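Local coordinates for protein Phosphoglucosamine/phosphogalactosamine mutase (Sulfolobus tokodaii, PDB 2F7L) that interconverts the 6-phosphates and 1-phosphates of glucosamine and galactosamine, a magnesium-dependent step toward UDP-GlcNAc and UDP-GalNAc, at residues Lys171-Leu176 against Leu348-Leu353; Leu236-Asp241 against Ala247-Ser252. All coordinates share one frame; numbering follows the deposited sequence.

Contact 1. Residues Lys171-Leu176 against Leu348-Leu353; sequences KNYKVL and LMLELL
The phenolic OH of Y173 reaches across to the backbone of helix 342-356 and lies 3.1 Å from O of L353. The same ring brings a second main-chain carbonyl to its rim: O of L350 stands at the edge, near the ring plane, 3.6 Å from CE2. With CG anti to the carbonyl carbon (chi1 -79°), the ring swings out to the helix and brings OH and CE2 to the two carbonyls. L350 and the tyrosine run antiparallel alongside one another, CD2 of L350 3.8 Å from CD2 of the ring. That methyl also meets CG1 of V175 at 4.1 Å, bridging the tyrosine and strand 174-178. L353 lies at the phenol end, its CD1 3.9 Å from CZ. K171 lays CB over one ring face, toward the rim. An alanine in place of Y173 would probably open a gap between the loop leading into the strand and the helix, leaving the L350 and L353 methyls without their aromatic partner. E351 turns away, its carboxylate held by K273, W269 and the backbone N of D164. The packing is helix on sheet, joining two alpha/beta/alpha domains of a phosphohexose mutase: helix 342-356 of domain III packs on one face of the domain II sheet.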
loop_
_atom_site.group_PDB
_atom_site.type_symbol
_atom_site.label_atom_id
_atom_site.label_comp_id
_atom_site.label_asym_id
_atom_site.label_seq_id
_atom_site.Cartn_x
_atom_site.Cartn_y
_atom_site.Cartn_z
ATOM N N LYS A 171 -19.948 20.923 0.907
ATOM C CA LYS A 171 -20.231 20.326 -0.391
ATOM C C LYS A 171 -21.188 19.145 -0.299
ATOM O O LYS A 171 -21.702 18.671 -1.309
ATOM C CB LYS A 171 -18.926 19.866 -1.033
ATOM C CG LYS A 171 -17.943 20.984 -1.309
ATOM C CD LYS A 171 -18.334 21.808 -2.526
ATOM C CE LYS A 171 -17.384 22.975 -2.717
ATOM N NZ LYS A 171 -17.603 23.654 -4.024
ATOM N N ASN A 172 -21.438 18.687 0.922
ATOM C CA ASN A 172 -22.295 17.530 1.165
ATOM C C ASN A 172 -22.146 16.515 0.023
ATOM O O ASN A 172 -23.045 16.339 -0.787
ATOM C CB ASN A 172 -23.758 17.938 1.254
ATOM C CG ASN A 172 -24.656 16.760 1.572
ATOM O OD1 ASN A 172 -24.231 15.821 2.262
ATOM N ND2 ASN A 172 -25.901 16.801 1.089
ATOM N N TYR A 173 -21.008 15.853 -0.032
ATOM C CA TYR A 173 -20.746 14.921 -1.118
ATOM C C TYR A 173 -21.526 13.619 -0.978
ATOM O O TYR A 173 -21.905 13.218 0.118
ATOM C CB TYR A 173 -19.257 14.605 -1.170
ATOM C CG TYR A 173 -18.424 15.676 -1.827
ATOM C CD1 TYR A 173 -18.733 16.148 -3.097
ATOM C CD2 TYR A 173 -17.302 16.195 -1.192
ATOM C CE1 TYR A 173 -17.940 17.113 -3.720
ATOM C CE2 TYR A 173 -16.500 17.162 -1.807
ATOM C CZ TYR A 173 -16.827 17.618 -3.069
ATOM O OH TYR A 173 -16.038 18.563 -3.678
ATOM N N LYS A 174 -21.761 12.966 -2.109
ATOM C CA LYS A 174 -22.467 11.692 -2.143
ATOM C C LYS A 174 -21.401 10.648 -2.536
ATOM O O LYS A 174 -21.068 10.518 -3.714
ATOM C CB LYS A 174 -23.581 11.756 -3.190
ATOM C CG LYS A 174 -24.707 10.761 -2.955
ATOM C CD LYS A 174 -25.599 10.576 -4.194
ATOM C CE LYS A 174 -26.580 9.395 -4.001
ATOM N NZ LYS A 174 -27.332 8.942 -5.226
ATOM N N VAL A 175 -20.866 9.907 -1.566
ATOM C CA VAL A 175 -19.805 8.933 -1.854
ATOM C C VAL A 175 -20.141 7.464 -1.674
ATOM O O VAL A 175 -21.063 7.112 -0.940
ATOM C CB VAL A 175 -18.522 9.202 -0.980
ATOM C CG1 VAL A 175 -17.947 10.575 -1.282
ATOM C CG2 VAL A 175 -18.844 9.084 0.496
ATOM N N LEU A 176 -19.385 6.603 -2.354
ATOM C CA LEU A 176 -19.555 5.147 -2.205
ATOM C C LEU A 176 -18.219 4.586 -1.711
ATOM O O LEU A 176 -17.155 4.964 -2.199
ATOM C CB LEU A 176 -19.966 4.469 -3.518
ATOM C CG LEU A 176 -19.886 2.941 -3.436
ATOM C CD1 LEU A 176 -20.827 2.244 -4.396
ATOM C CD2 LEU A 176 -18.455 2.554 -3.752
ATOM N N LEU A 348 -8.091 13.505 1.668
ATOM C CA LEU A 348 -7.371 14.477 0.882
ATOM C C LEU A 348 -8.069 14.656 -0.449
ATOM O O LEU A 348 -8.106 15.756 -0.994
ATOM C CB LEU A 348 -5.936 14.022 0.651
ATOM C CG LEU A 348 -5.011 14.130 1.860
ATOM C CD1 LEU A 348 -3.676 13.468 1.557
ATOM C CD2 LEU A 348 -4.816 15.589 2.217
ATOM N N MET A 349 -8.638 13.577 -0.968
ATOM C CA MET A 349 -9.303 13.655 -2.258
ATOM C C MET A 349 -10.522 14.546 -2.167
ATOM O O MET A 349 -10.720 15.417 -3.008
ATOM C CB MET A 349 -9.705 12.263 -2.748
ATOM C CG MET A 349 -10.203 12.231 -4.194
ATOM S SD MET A 349 -8.938 12.704 -5.393
ATOM C CE MET A 349 -8.368 11.090 -5.945
ATOM N N LEU A 350 -11.345 14.319 -1.148
ATOM C CA LEU A 350 -12.543 15.132 -0.946
ATOM C C LEU A 350 -12.161 16.601 -0.723
ATOM O O LEU A 350 -12.986 17.490 -0.935
ATOM C CB LEU A 350 -13.360 14.625 0.251
ATOM C CG LEU A 350 -14.100 13.295 0.097
ATOM C CD1 LEU A 350 -15.010 13.087 1.285
ATOM C CD2 LEU A 350 -14.921 13.288 -1.177
ATOM N N GLU A 351 -10.929 16.861 -0.286
ATOM C CA GLU A 351 -10.522 18.239 -0.085
ATOM C C GLU A 351 -10.228 18.799 -1.473
ATOM O O GLU A 351 -10.920 19.696 -1.944
ATOM C CB GLU A 351 -9.282 18.351 0.816
ATOM C CG GLU A 351 -9.407 19.484 1.841
ATOM C CD GLU A 351 -8.078 19.911 2.485
ATOM O OE1 GLU A 351 -8.120 20.662 3.492
ATOM O OE2 GLU A 351 -6.995 19.517 1.989
ATOM N N LEU A 352 -9.216 18.241 -2.130
ATOM C CA LEU A 352 -8.813 18.626 -3.483
ATOM C C LEU A 352 -10.043 18.818 -4.390
ATOM O O LEU A 352 -10.159 19.801 -5.118
ATOM C CB LEU A 352 -7.891 17.532 -4.037
ATOM C CG LEU A 352 -7.143 17.638 -5.369
ATOM C CD1 LEU A 352 -7.796 16.726 -6.402
ATOM C CD2 LEU A 352 -7.096 19.102 -5.816
ATOM N N LEU A 353 -10.968 17.875 -4.314
ATOM C CA LEU A 353 -12.192 17.917 -5.096
ATOM C C LEU A 353 -13.085 19.079 -4.663
ATOM O O LEU A 353 -13.741 19.716 -5.484
ATOM C CB LEU A 353 -12.942 16.598 -4.915
ATOM C CG LEU A 353 -13.742 16.058 -6.100
ATOM C CD1 LEU A 353 -14.901 16.991 -6.357
ATOM C CD2 LEU A 353 -12.852 15.933 -7.339
#

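Contact 2. Residues Leu236-Asp241 against Ala247-Ser252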
loop_
_atom_site.group_PDB
_atom_site.type_symbol
_atom_site.label_atom_id
_atom_site.label_comp_id
_atom_site.label_asym_id
_atom_site.label_seq_id
_atom_site.Cartn_x
_atom_site.Cartn_y
_atom_site.Cartn_z
ATOM N N LEU A 236 -18.096 10.590 -5.841
ATOM C CA LEU A 236 -16.803 9.927 -5.779
ATOM C C LEU A 236 -16.963 8.571 -5.110
ATOM O O LEU A 236 -17.793 8.417 -4.208
ATOM C CB LEU A 236 -15.812 10.771 -4.983
ATOM C CG LEU A 236 -14.439 10.143 -4.789
ATOM C CD1 LEU A 236 -13.783 10.004 -6.145
ATOM C CD2 LEU A 236 -13.601 10.999 -3.859
ATOM N N GLY A 237 -16.181 7.593 -5.565
ATOM C CA GLY A 237 -16.227 6.263 -4.980
ATOM C C GLY A 237 -14.822 5.873 -4.563
ATOM O O GLY A 237 -13.856 6.326 -5.181
ATOM N N VAL A 238 -14.687 5.059 -3.515
ATOM C CA VAL A 238 -13.362 4.613 -3.065
ATOM C C VAL A 238 -13.329 3.155 -2.690
ATOM O O VAL A 238 -14.172 2.685 -1.940
ATOM C CB VAL A 238 -12.850 5.384 -1.839
ATOM C CG1 VAL A 238 -11.387 5.071 -1.616
ATOM C CG2 VAL A 238 -13.006 6.846 -2.054
ATOM N N ALA A 239 -12.340 2.442 -3.214
ATOM C CA ALA A 239 -12.184 1.028 -2.903
ATOM C C ALA A 239 -10.828 0.751 -2.228
ATOM O O ALA A 239 -9.793 1.346 -2.586
ATOM C CB ALA A 239 -12.339 0.207 -4.167
ATOM N N HIS A 240 -10.850 -0.138 -1.231
ATOM C CA HIS A 240 -9.634 -0.510 -0.496
ATOM C C HIS A 240 -9.353 -1.990 -0.643
ATOM O O HIS A 240 -10.144 -2.748 -1.206
ATOM C CB HIS A 240 -9.753 -0.265 1.026
ATOM C CG HIS A 240 -10.088 1.145 1.421
ATOM N ND1 HIS A 240 -9.347 2.238 1.015
ATOM C CD2 HIS A 240 -11.038 1.625 2.263
ATOM C CE1 HIS A 240 -9.824 3.326 1.593
ATOM N NE2 HIS A 240 -10.847 2.980 2.356
ATOM N N ASP A 241 -8.211 -2.379 -0.084
ATOM C CA ASP A 241 -7.767 -3.756 -0.038
ATOM C C ASP A 241 -8.021 -4.228 1.391
ATOM O O ASP A 241 -8.559 -3.486 2.216
ATOM C CB ASP A 241 -6.289 -3.857 -0.399
ATOM C CG ASP A 241 -5.391 -3.048 0.519
ATOM O OD1 ASP A 241 -5.743 -1.907 0.904
ATOM O OD2 ASP A 241 -4.295 -3.563 0.835
ATOM N N ALA A 247 -5.856 2.726 -1.674
ATOM C CA ALA A 247 -7.081 3.412 -2.042
ATOM C C ALA A 247 -7.141 3.734 -3.538
ATOM O O ALA A 247 -6.402 4.593 -4.017
ATOM C CB ALA A 247 -7.215 4.703 -1.227
ATOM N N ILE A 248 -7.977 3.035 -4.299
ATOM C CA ILE A 248 -8.096 3.402 -5.696
ATOM C C ILE A 248 -9.511 3.948 -5.876
ATOM O O ILE A 248 -10.483 3.372 -5.380
ATOM C CB ILE A 248 -7.796 2.233 -6.687
ATOM C CG1 ILE A 248 -8.600 1.012 -6.329
ATOM C CG2 ILE A 248 -6.296 1.910 -6.704
ATOM C CD1 ILE A 248 -8.323 -0.113 -7.265
ATOM N N PHE A 249 -9.603 5.096 -6.546
ATOM C CA PHE A 249 -10.872 5.791 -6.754
ATOM C C PHE A 249 -11.641 5.502 -8.025
ATOM O O PHE A 249 -11.102 4.988 -9.011
ATOM C CB PHE A 249 -10.655 7.308 -6.660
ATOM C CG PHE A 249 -10.071 7.760 -5.344
ATOM C CD1 PHE A 249 -8.703 7.670 -5.108
ATOM C CD2 PHE A 249 -10.895 8.274 -4.338
ATOM C CE1 PHE A 249 -8.152 8.089 -3.893
ATOM C CE2 PHE A 249 -10.354 8.695 -3.109
ATOM C CZ PHE A 249 -8.977 8.604 -2.886
ATOM N N ILE A 250 -12.919 5.855 -7.981
ATOM C CA ILE A 250 -13.832 5.673 -9.106
ATOM C C ILE A 250 -14.601 6.981 -9.206
ATOM O O ILE A 250 -15.347 7.314 -8.292
ATOM C CB ILE A 250 -14.806 4.513 -8.830
ATOM C CG1 ILE A 250 -14.009 3.255 -8.466
ATOM C CG2 ILE A 250 -15.659 4.241 -10.052
ATOM C CD1 ILE A 250 -14.880 2.074 -8.078
ATOM N N ASP A 251 -14.411 7.727 -10.294
ATOM C CA ASP A 251 -15.083 9.021 -10.458
ATOM C C ASP A 251 -16.562 8.965 -10.841
ATOM O O ASP A 251 -17.134 7.891 -11.067
ATOM C CB ASP A 251 -14.352 9.874 -11.481
ATOM C CG ASP A 251 -14.414 9.284 -12.877
ATOM O OD1 ASP A 251 -15.375 8.523 -13.163
ATOM O OD2 ASP A 251 -13.501 9.594 -13.688
ATOM N N SER A 252 -17.167 10.148 -10.914
ATOM C CA SER A 252 -18.586 10.314 -11.245
ATOM C C SER A 252 -19.055 9.557 -12.487
ATOM O O SER A 252 -20.219 9.183 -12.578
ATOM C CB SER A 252 -18.887 11.797 -11.396
ATOM O OG SER A 252 -17.690 12.512 -11.685
#
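The ring of F249 is the apolar centre of this beta hairpin, whose strand 248-251 forms one edge of the mixed sheet of domain II, beside 236-239. V238, its partner in a non-hydrogen-bonded pair, lies alongside and points the same way. CG1 of V238 sits 4.0 Å above one face of the F249 ring, offset toward the rim, while its CG2 comes within 3.4 Å of ring atom CE2. CD1 and CD2 of L236 lie beyond the CD2-CE2 side of the ring, CD1 3.8 Å from CD2 of F249. CG anti to the carbonyl carbon (chi1 -58°) directs the CD2-CE2 side of the F249 ring between V238 and L236; helix 342-356 covers this face. A239, I248 and I250 point to the other face, where I250 packs on T225 and V229 of helix 223-231.

Two hydrogen-bonded pairs tie the backbones together. In the first, G237 N donates to I250 O at 2.9 Å. N of I250 returns a bond to O of G237 from well above the carbonyl plane (44°). Between A239 and I248 both bonds are 3.0 Å long, A239 N to I248 O and I248 N to A239 O, the former nearly straight (165°).

At the polar end the strands run into the loop carrying D241, D243 and D245, which probably bind magnesium. OD1 of D241 is hydrogen-bonded to N of R246. The imidazole of H240 is held at both nitrogens, NE2 by OG1 of T188 and ND1 by O of R246, and its edge meets CB of A247, 4.0 Å from ND1.

Overall arrangement
The two contacts, with centres 11 Å apart, both reach the same sheet, and helix 342-356, part of contact 1, also packs on contact 2. Strands 174-178 and 236-239 are parallel neighbours, probably hydrogen-bonded through L176 O to V238 N (2.8 Å) and L176 N to L236 O (3.0 Å). L350 faces 171-176, while CE of M349 packs 3.5 Å from CD1 of F249. Along the chain, contact 2 lies inside the long loop closed by contact 1. Contact 1 is away from the annotated sites. Contact 2 includes D241, and the H240 side chain lies about 7 Å from that of D245. The same sheet carries the interdomain packing and, past strand 236-239, the probable metal-binding loop.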